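PDB 4RM4: cytochrome P450 from Bacillus subtilis subsp. subtilis, which binds heme and probably works as a monooxygenase, using the heme iron to activate molecular oxygen and insert one oxygen atom into organic substrates. Local coordinates for residues D55-V60 / P338-G343; S49-D54 / V314-R319. All coordinates share one frame; numbering follows the deposited sequence.

Contact 1: D55-V60 / P338-G343. With HEM (protoporphyrin IX containing Fe), chain B.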
loop_
_atom_site.group_PDB
_atom_site.type_symbol
_atom_site.label_atom_id
_atom_site.label_comp_id
_atom_site.label_asym_id
_atom_site.label_seq_id
_atom_site.Cartn_x
_atom_site.Cartn_y
_atom_site.Cartn_z
ATOM N N ASP A 55 -17.858 -12.009 1.174
ATOM C CA ASP A 55 -17.087 -13.015 0.461
ATOM C C ASP A 55 -15.601 -12.651 0.429
ATOM O O ASP A 55 -14.738 -13.482 0.745
ATOM C CB ASP A 55 -17.634 -13.203 -0.952
ATOM C CG ASP A 55 -19.055 -13.735 -0.955
ATOM O OD1 ASP A 55 -19.446 -14.318 0.071
ATOM O OD2 ASP A 55 -19.764 -13.578 -1.975
ATOM N N VAL A 56 -15.313 -11.411 0.056
ATOM C CA VAL A 56 -13.933 -10.932 0.037
ATOM C C VAL A 56 -13.273 -11.082 1.407
ATOM O O VAL A 56 -12.149 -11.563 1.516
ATOM C CB VAL A 56 -13.836 -9.455 -0.408
ATOM C CG1 VAL A 56 -12.434 -8.906 -0.100
ATOM C CG2 VAL A 56 -14.147 -9.319 -1.887
ATOM N N LYS A 57 -13.967 -10.673 2.464
ATOM C CA LYS A 57 -13.360 -10.682 3.797
ATOM C C LYS A 57 -13.099 -12.120 4.265
ATOM O O LYS A 57 -12.065 -12.412 4.883
ATOM C CB LYS A 57 -14.243 -9.924 4.795
ATOM C CG LYS A 57 -13.526 -9.564 6.083
ATOM C CD LYS A 57 -14.352 -8.628 6.940
ATOM C CE LYS A 57 -13.567 -8.143 8.152
ATOM N NZ LYS A 57 -14.361 -7.113 8.881
ATOM N N LYS A 58 -14.016 -13.023 3.943
ATOM C CA LYS A 58 -13.829 -14.431 4.282
ATOM C C LYS A 58 -12.620 -15.029 3.561
ATOM O O LYS A 58 -11.795 -15.702 4.184
ATOM C CB LYS A 58 -15.079 -15.249 3.956
ATOM C CG LYS A 58 -14.852 -16.756 4.132
ATOM C CD LYS A 58 -16.163 -17.523 4.318
ATOM C CE LYS A 58 -15.904 -19.018 4.544
ATOM N NZ LYS A 58 -15.190 -19.285 5.821
ATOM N N VAL A 59 -12.523 -14.803 2.250
ATOM C CA VAL A 59 -11.387 -15.323 1.478
ATOM C C VAL A 59 -10.062 -14.839 2.084
ATOM O O VAL A 59 -9.162 -15.620 2.358
ATOM C CB VAL A 59 -11.463 -14.916 -0.022
ATOM C CG1 VAL A 59 -10.154 -15.244 -0.771
ATOM C CG2 VAL A 59 -12.673 -15.590 -0.709
ATOM N N VAL A 60 -9.989 -13.540 2.322
ATOM C CA VAL A 60 -8.767 -12.879 2.741
ATOM C C VAL A 60 -8.375 -13.302 4.142
ATOM O O VAL A 60 -7.207 -13.504 4.420
ATOM C CB VAL A 60 -8.941 -11.343 2.640
ATOM C CG1 VAL A 60 -7.818 -10.587 3.376
ATOM C CG2 VAL A 60 -9.029 -10.944 1.158
ATOM N N PRO A 338 -15.270 0.011 8.673
ATOM C CA PRO A 338 -14.621 -1.306 8.614
ATOM C C PRO A 338 -14.167 -1.688 7.201
ATOM O O PRO A 338 -14.452 -2.786 6.706
ATOM C CB PRO A 338 -15.734 -2.244 9.083
ATOM C CG PRO A 338 -16.989 -1.575 8.603
ATOM C CD PRO A 338 -16.737 -0.096 8.638
ATOM N N HIS A 339 -13.450 -0.784 6.552
ATOM C CA HIS A 339 -12.896 -1.095 5.244
ATOM C C HIS A 339 -11.859 -2.213 5.367
ATOM O O HIS A 339 -11.338 -2.495 6.447
ATOM C CB HIS A 339 -12.265 0.145 4.614
ATOM C CG HIS A 339 -11.043 0.631 5.326
ATOM N ND1 HIS A 339 -9.820 -0.008 5.235
ATOM C CD2 HIS A 339 -10.854 1.697 6.137
ATOM C CE1 HIS A 339 -8.935 0.643 5.969
ATOM N NE2 HIS A 339 -9.534 1.685 6.521
ATOM N N ILE A 340 -11.555 -2.854 4.260
ATOM C CA ILE A 340 -10.498 -3.843 4.288
ATOM C C ILE A 340 -9.338 -3.447 3.379
ATOM O O ILE A 340 -8.706 -4.280 2.759
ATOM C CB ILE A 340 -11.030 -5.263 4.046
ATOM C CG1 ILE A 340 -12.123 -5.284 2.979
ATOM C CG2 ILE A 340 -11.651 -5.799 5.332
ATOM C CD1 ILE A 340 -12.815 -6.638 2.899
ATOM N N ALA A 341 -9.030 -2.155 3.354
ATOM C CA ALA A 341 -7.946 -1.683 2.500
ATOM C C ALA A 341 -6.601 -2.269 2.908
ATOM O O ALA A 341 -5.711 -2.424 2.069
ATOM C CB ALA A 341 -7.884 -0.182 2.514
ATOM N N PHE A 342 -6.461 -2.605 4.193
ATOM C CA PHE A 342 -5.202 -3.135 4.722
ATOM C C PHE A 342 -5.276 -4.661 4.877
ATOM O O PHE A 342 -4.396 -5.286 5.488
ATOM C CB PHE A 342 -4.906 -2.510 6.093
ATOM C CG PHE A 342 -4.421 -1.083 6.041
ATOM C CD1 PHE A 342 -4.998 -0.115 6.847
ATOM C CD2 PHE A 342 -3.361 -0.718 5.231
ATOM C CE1 PHE A 342 -4.526 1.183 6.846
ATOM C CE2 PHE A 342 -2.884 0.588 5.213
ATOM C CZ PHE A 342 -3.471 1.542 6.020
ATOM N N GLY A 343 -6.332 -5.259 4.337
ATOM C CA GLY A 343 -6.554 -6.689 4.513
ATOM C C GLY A 343 -7.311 -7.024 5.793
ATOM O O GLY A 343 -8.038 -6.181 6.356
HETATM C CHA HEM B . 0.314 -6.492 3.897
HETATM C CHB HEM B . -2.114 -2.789 1.948
HETATM C CHC HEM B . 1.478 0.253 3.217
HETATM C CHD HEM B . 4.128 -3.519 4.711
HETATM C C1A HEM B . -0.683 -5.752 3.293
HETATM C C2A HEM B . -1.991 -6.232 2.895
HETATM C C3A HEM B . -2.663 -5.211 2.358
HETATM C C4A HEM B . -1.813 -4.045 2.408
HETATM C CMA HEM B . -4.105 -5.250 1.779
HETATM C CAA HEM B . -2.534 -7.673 3.070
HETATM C CBA HEM B . -1.998 -8.584 1.981
HETATM C CGA HEM B . -2.731 -9.906 1.952
HETATM O O1A HEM B . -2.419 -10.704 1.032
HETATM O O2A HEM B . -3.606 -10.153 2.822
HETATM C C1B HEM B . -1.359 -1.663 2.164
HETATM C C2B HEM B . -1.797 -0.305 1.901
HETATM C C3B HEM B . -0.797 0.524 2.234
HETATM C C4B HEM B . 0.298 -0.264 2.745
HETATM C CMB HEM B . -3.179 0.068 1.322
HETATM C CAB HEM B . -0.736 2.068 2.182
HETATM C CBB HEM B . -1.857 2.791 2.139
HETATM C C1C HEM B . 2.488 -0.498 3.760
HETATM C C2C HEM B . 3.720 0.010 4.333
HETATM C C3C HEM B . 4.438 -1.043 4.741
HETATM C C4C HEM B . 3.695 -2.236 4.445
HETATM C CMC HEM B . 4.060 1.513 4.429
HETATM C CAC HEM B . 5.833 -1.103 5.411
HETATM C CBC HEM B . 6.682 -0.073 5.475
HETATM C C1D HEM B . 3.368 -4.663 4.607
HETATM C C2D HEM B . 3.852 -5.976 4.926
HETATM C C3D HEM B . 2.666 -6.916 4.677
HETATM C C4D HEM B . 1.581 -6.063 4.234
HETATM C CMD HEM B . 5.265 -6.337 5.421
HETATM C CAD HEM B . 2.645 -8.450 4.879
HETATM C CBD HEM B . 2.155 -8.729 6.302
HETATM C CGD HEM B . 2.012 -10.217 6.518
HETATM O O1D HEM B . 1.924 -10.636 7.705
HETATM O O2D HEM B . 2.013 -10.960 5.503
HETATM N NA HEM B . -0.612 -4.411 2.968
HETATM N NB HEM B . -0.070 -1.589 2.669
HETATM N NC HEM B . 2.502 -1.877 3.839
HETATM N ND HEM B . 2.043 -4.750 4.219
HETATM FE FE HEM B . 0.896 -3.149 3.563
HETATM O O HOH W 1 1.499 -3.496 1.226
#
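Ile-340 reaches the helix with its outermost methyl: CD1 lies 3.8 Å from Val-56 CG1 and 4.1 Å from Lys-57 CB. CG1 stands between the backbone N and the carbonyl carbon (chi1 39°), and the extended bond beyond it carries CD1 into the angle between the two side chains. The other branch, CG2, touches CE of the outstretched Lys-57, whose aliphatic stem runs past one side of the isoleucine while NZ hydrogen-bonds to Tyr-53 OH. One helical turn on, Val-60 CG1 rests 4.3 Å from Gly-343 CA.

Behind these contacts, a type I turn from Ile-340 to Gly-343 is closed by Gly-343 N and Ile-340 O. Just before the turn, His-339 ND1 accepts the N-H of Ala-341 at 3.0 Å in the ring plane, and Glu-277 holds NE2. Gly-343, with positive phi (86°) and no side chain, suits the tight space beside the heme. Ala-341 O is 3.3 Å from heme CMA, and Phe-342 CE2 approaches heme C2B obliquely at 3.6 Å. Phe-342 opens the P450 signature leading to Cys-349, the probable axial ligand. Helices 272-282 and 352-369 pack on Phe-342, while Ala-312 of strand 309-312 meets Val-56 and Val-60.

Contact 2: S49-D54 / V314-R319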
loop_
_atom_site.group_PDB
_atom_site.type_symbol
_atom_site.label_atom_id
_atom_site.label_comp_id
_atom_site.label_asym_id
_atom_site.label_seq_id
_atom_site.Cartn_x
_atom_site.Cartn_y
_atom_site.Cartn_z
ATOM N N SER A 49 -13.006 -14.631 -9.320
ATOM C CA SER A 49 -13.011 -13.261 -8.810
ATOM C C SER A 49 -14.190 -13.077 -7.854
ATOM O O SER A 49 -15.301 -13.509 -8.129
ATOM C CB SER A 49 -13.073 -12.249 -9.961
ATOM O OG SER A 49 -11.846 -12.257 -10.673
ATOM N N VAL A 50 -13.937 -12.459 -6.708
ATOM C CA VAL A 50 -14.948 -12.342 -5.670
ATOM C C VAL A 50 -15.117 -10.850 -5.353
ATOM O O VAL A 50 -14.130 -10.159 -5.163
ATOM C CB VAL A 50 -14.560 -13.154 -4.410
ATOM C CG1 VAL A 50 -15.489 -12.829 -3.277
ATOM C CG2 VAL A 50 -14.617 -14.660 -4.720
ATOM N N PHE A 51 -16.358 -10.359 -5.331
ATOM C CA PHE A 51 -16.611 -8.916 -5.293
ATOM C C PHE A 51 -17.399 -8.376 -4.088
ATOM O O PHE A 51 -17.376 -7.172 -3.838
ATOM C CB PHE A 51 -17.324 -8.466 -6.582
ATOM C CG PHE A 51 -16.482 -8.610 -7.828
ATOM C CD1 PHE A 51 -15.634 -7.594 -8.224
ATOM C CD2 PHE A 51 -16.546 -9.767 -8.599
ATOM C CE1 PHE A 51 -14.841 -7.732 -9.376
ATOM C CE2 PHE A 51 -15.761 -9.912 -9.743
ATOM C CZ PHE A 51 -14.909 -8.888 -10.128
ATOM N N LEU A 52 -18.109 -9.243 -3.365
ATOM C CA LEU A 52 -18.925 -8.784 -2.234
ATOM C C LEU A 52 -18.119 -8.716 -0.944
ATOM O O LEU A 52 -17.245 -9.542 -0.706
ATOM C CB LEU A 52 -20.140 -9.699 -2.014
ATOM C CG LEU A 52 -21.257 -9.751 -3.063
ATOM C CD1 LEU A 52 -22.312 -10.771 -2.674
ATOM C CD2 LEU A 52 -21.901 -8.380 -3.246
ATOM N N TYR A 53 -18.427 -7.737 -0.105
ATOM C CA TYR A 53 -17.693 -7.573 1.155
ATOM C C TYR A 53 -17.569 -8.861 2.007
ATOM O O TYR A 53 -16.474 -9.238 2.415
ATOM C CB TYR A 53 -18.310 -6.438 1.977
ATOM C CG TYR A 53 -17.580 -6.133 3.263
ATOM C CD1 TYR A 53 -16.625 -5.118 3.330
ATOM C CD2 TYR A 53 -17.848 -6.862 4.413
ATOM C CE1 TYR A 53 -15.956 -4.842 4.528
ATOM C CE2 TYR A 53 -17.190 -6.610 5.588
ATOM C CZ TYR A 53 -16.248 -5.602 5.648
ATOM O OH TYR A 53 -15.618 -5.365 6.851
ATOM N N ASP A 54 -18.676 -9.533 2.308
ATOM C CA ASP A 54 -18.567 -10.738 3.135
ATOM C C ASP A 54 -17.705 -11.830 2.483
ATOM O O ASP A 54 -16.907 -12.500 3.148
ATOM C CB ASP A 54 -19.957 -11.285 3.506
ATOM C CG ASP A 54 -20.733 -10.342 4.412
ATOM O OD1 ASP A 54 -20.112 -9.441 5.017
ATOM O OD2 ASP A 54 -21.965 -10.506 4.524
ATOM N N VAL A 314 -10.784 -6.234 -2.716
ATOM C CA VAL A 314 -11.034 -5.402 -1.559
ATOM C C VAL A 314 -11.528 -4.020 -1.998
ATOM O O VAL A 314 -12.300 -3.386 -1.294
ATOM C CB VAL A 314 -9.800 -5.295 -0.623
ATOM C CG1 VAL A 314 -9.459 -6.667 -0.003
ATOM C CG2 VAL A 314 -8.606 -4.739 -1.362
ATOM N N ALA A 315 -11.146 -3.583 -3.190
ATOM C CA ALA A 315 -11.655 -2.304 -3.680
ATOM C C ALA A 315 -13.158 -2.355 -3.872
ATOM O O ALA A 315 -13.842 -1.373 -3.600
ATOM C CB ALA A 315 -10.971 -1.881 -4.963
ATOM N N SER A 316 -13.664 -3.497 -4.340
ATOM C CA SER A 316 -15.107 -3.682 -4.519
ATOM C C SER A 316 -15.813 -3.864 -3.173
ATOM O O SER A 316 -16.892 -3.299 -2.940
ATOM C CB SER A 316 -15.383 -4.885 -5.438
ATOM O OG SER A 316 -16.783 -5.152 -5.564
ATOM N N ALA A 317 -15.214 -4.668 -2.294
ATOM C CA ALA A 317 -15.748 -4.875 -0.947
ATOM C C ALA A 317 -16.030 -3.553 -0.238
ATOM O O ALA A 317 -17.049 -3.386 0.443
ATOM C CB ALA A 317 -14.778 -5.706 -0.131
ATOM N N ASN A 318 -15.124 -2.614 -0.430
ATOM C CA ASN A 318 -15.147 -1.339 0.260
ATOM C C ASN A 318 -16.273 -0.424 -0.250
ATOM O O ASN A 318 -16.553 0.610 0.363
ATOM C CB ASN A 318 -13.789 -0.640 0.094
ATOM C CG ASN A 318 -12.713 -1.167 1.051
ATOM O OD1 ASN A 318 -12.958 -2.045 1.892
ATOM N ND2 ASN A 318 -11.506 -0.625 0.915
ATOM N N ARG A 319 -16.907 -0.811 -1.361
ATOM C CA ARG A 319 -18.026 -0.061 -1.946
ATOM C C ARG A 319 -19.353 -0.807 -1.828
ATOM O O ARG A 319 -20.373 -0.376 -2.387
ATOM C CB ARG A 319 -17.779 0.221 -3.437
ATOM C CG ARG A 319 -16.516 0.994 -3.779
ATOM C CD ARG A 319 -16.600 2.379 -3.187
ATOM N NE ARG A 319 -15.641 3.341 -3.732
ATOM C CZ ARG A 319 -15.912 4.248 -4.668
ATOM N NH1 ARG A 319 -17.126 4.309 -5.224
ATOM N NH2 ARG A 319 -14.964 5.098 -5.051
#
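Phe-51 and Ser-316 meet where two parallel neighbours of the mixed beta sheet of the P450 fold, strands 47-50 and 309-312, run out into helices 53-61 and 314-317. The contact therefore joins the exits of adjacent strands.

The polar tie is a single hydrogen bond, from Ser-316 OG to Phe-51 O at 2.7 Å. With OG anti to the backbone N (chi1 176°), the hydroxyl reaches across to the carbonyl, approaching at a C=O...O angle of 127° and tilted 17° from the carbonyl plane. Arg-34 NH2 grips the same OG, so a small hydroxyl serves two partners at this buried place just past the end of strand 47-50. Leu-52 is the N-cap residue of helix 53-61, and Asp-320 takes the amide of Tyr-53 in the first turn; its negative charge would suit the helix start.

Aromatic packing flanks the bond. The Phe-51 ring turns its edge to Ser-316, CD1 lying 3.9 Å from Ser-316 CB. The ring also stacks with Phe-313 and meets Trp-29 edge-to-face, so a large flat apolar group fits here.

The backbones come closest at Ala-317, whose CA is 3.9 Å from Tyr-53 CA. Its lone methyl is small enough for such proximity and supplies the apolar packing: Ala-317 CB sits 3.7 Å from Tyr-53 CA and 4.0 Å from Tyr-53 CD1. Tyr-53 CG is anti to the backbone N, which lays the ring alongside Ala-317, while its hydroxyl bonds to Pro-338 O. On the edge facing Ala-317, Tyr-53 CD1 lies 3.4 Å from Ala-317 O, near the ring plane.

Overall arrangement
Contacts 1 and 2 have centres about 7 Å apart and share helix 53-61, contact 2 using its first two residues and contact 1 residues 55-60. Two probable hydrogen bonds join them: Tyr-53 OH with Pro-338 O at 2.8 Å, and Asn-318 OD1 with Ile-340 N at 2.9 Å. Both hold backbone atoms of 338-343, the segment that runs on toward the heme. Val-50 adds packing, its O lying 3.4 Å from Val-56 CG2. Contact 1 adjoins the cofactor, with Gly-343 N 3.4 Å from heme CMA, and Gly-343 is about 6 Å from the side chain of Cys-349, whereas the side chain of Ala-317 in contact 2 is about 11 Å from the heme. Together they connect the beta sheet to the heme-binding loop.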